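Local coordinates for radical SAM domain protein (Methanothrix thermoacetophila, PDB 6Y1X) that probably acts as the radical SAM carbide synthase NifB, an iron-sulfur enzyme that helps to mature the nitrogenase cofactor, at residues Ala233-Lys237 / Leu273-Ile277. Numbering follows the deposited sequence.
Sequences ARKIK and LSKII
Ala-233 sits among three aliphatic side chains of 273-277. Its CB lies 3.9 Å from Leu-273 CD2 and 4.0 Å from Ile-277 CG2. The third neighbour is Ile-276, whose CG2 rests 3.8 Å from Ala-233 O. A chi1 of -55° sets Ile-276 CG1 opposite the carbonyl carbon, and this brings CD1 to Arg-234 CG. Deeper in, Ile-277 and Ile-236 meet at about a right angle, with Ile-277 CD1 3.8 Å from Ile-236 CG1. His-244 of strand 243-248 touches Ala-233, Ile-236 and Ile-277. Further out, Arg-234 offers CG to Ile-276, while its NH1 forms a salt bridge with Asp-231 of its own helix. At the polar edge Lys-237 bends twice, which curls its chain round Ile-276 O. Lys-237 NZ donates a 2.7 Å hydrogen bond to Ile-276 O, nearly in line with the C=O (165°). The contact joins helix 229-239 of the radical SAM domain to the loop that follows helix 263-273, away from both clusters. Apolar side chains thus hold its buried side together against the parallel sheet, and Lys-237 NZ satisfies the Ile-276 carbonyl oxygen at the more exposed edge.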
# COMPACT_ATOMS: atom_id res chain seq x y z
N ALA A 233 8.34 12.35 4.58
CA ALA A 233 9.52 11.90 3.84
C ALA A 233 10.74 11.79 4.74
O ALA A 233 11.50 10.81 4.67
CB ALA A 233 9.80 12.85 2.68
N ARG A 234 10.97 12.79 5.59
CA ARG A 234 12.11 12.74 6.50
C ARG A 234 12.02 11.55 7.44
O ARG A 234 13.01 10.85 7.67
CB ARG A 234 12.23 14.05 7.28
CG ARG A 234 12.77 15.21 6.45
CD ARG A 234 13.00 16.45 7.30
NE ARG A 234 11.76 17.15 7.65
CZ ARG A 234 11.26 18.18 6.97
NH1 ARG A 234 10.13 18.75 7.36
NH2 ARG A 234 11.91 18.66 5.91
N LYS A 235 10.83 11.30 7.99
CA LYS A 235 10.67 10.21 8.94
C LYS A 235 10.91 8.85 8.28
O LYS A 235 11.67 8.03 8.80
CB LYS A 235 9.26 10.27 9.55
CG LYS A 235 8.92 9.17 10.54
CD LYS A 235 9.79 9.28 11.78
CE LYS A 235 9.27 8.39 12.90
NZ LYS A 235 10.17 8.38 14.09
N ILE A 236 10.28 8.61 7.12
CA ILE A 236 10.45 7.30 6.48
C ILE A 236 11.86 7.11 5.96
O ILE A 236 12.34 5.98 5.84
CB ILE A 236 9.41 7.07 5.36
CG1 ILE A 236 9.60 8.06 4.22
CG2 ILE A 236 8.00 7.15 5.92
CD1 ILE A 236 8.66 7.82 3.03
N LYS A 237 12.55 8.21 5.62
CA LYS A 237 13.94 8.11 5.19
C LYS A 237 14.82 7.61 6.32
O LYS A 237 15.65 6.71 6.13
CB LYS A 237 14.42 9.47 4.67
CG LYS A 237 15.91 9.56 4.37
CD LYS A 237 16.32 8.63 3.25
CE LYS A 237 17.78 8.86 2.86
NZ LYS A 237 18.08 10.32 2.69
N LEU A 273 10.99 16.53 -2.76
CA LEU A 273 11.07 15.36 -1.89
C LEU A 273 12.14 14.38 -2.36
O LEU A 273 12.60 13.56 -1.55
CB LEU A 273 9.72 14.66 -1.80
CG LEU A 273 8.55 15.42 -1.17
CD1 LEU A 273 7.30 14.58 -1.24
CD2 LEU A 273 8.85 15.82 0.27
N SER A 274 12.54 14.45 -3.63
CA SER A 274 13.58 13.55 -4.12
C SER A 274 14.92 13.83 -3.45
O SER A 274 15.78 12.94 -3.40
CB SER A 274 13.72 13.68 -5.64
OG SER A 274 14.15 14.98 -5.98
N LYS A 275 15.13 15.05 -2.95
CA LYS A 275 16.37 15.35 -2.24
C LYS A 275 16.40 14.71 -0.85
O LYS A 275 17.47 14.66 -0.23
CB LYS A 275 16.56 16.86 -2.13
CG LYS A 275 16.41 17.60 -3.45
CD LYS A 275 16.30 19.10 -3.24
CE LYS A 275 16.13 19.84 -4.56
NZ LYS A 275 15.83 21.29 -4.38
N ILE A 276 15.26 14.26 -0.35
CA ILE A 276 15.17 13.55 0.92
C ILE A 276 15.19 12.04 0.71
O ILE A 276 15.96 11.32 1.35
CB ILE A 276 13.91 13.99 1.69
CG1 ILE A 276 13.88 15.51 1.87
CG2 ILE A 276 13.82 13.26 3.02
CD1 ILE A 276 12.56 16.03 2.39
N ILE A 277 14.33 11.54 -0.18
CA ILE A 277 14.15 10.11 -0.38
C ILE A 277 13.74 9.87 -1.83
O ILE A 277 13.01 10.67 -2.42
CB ILE A 277 13.11 9.53 0.61
CG1 ILE A 277 13.07 8.00 0.50
CG2 ILE A 277 11.74 10.17 0.42
CD1 ILE A 277 12.25 7.33 1.59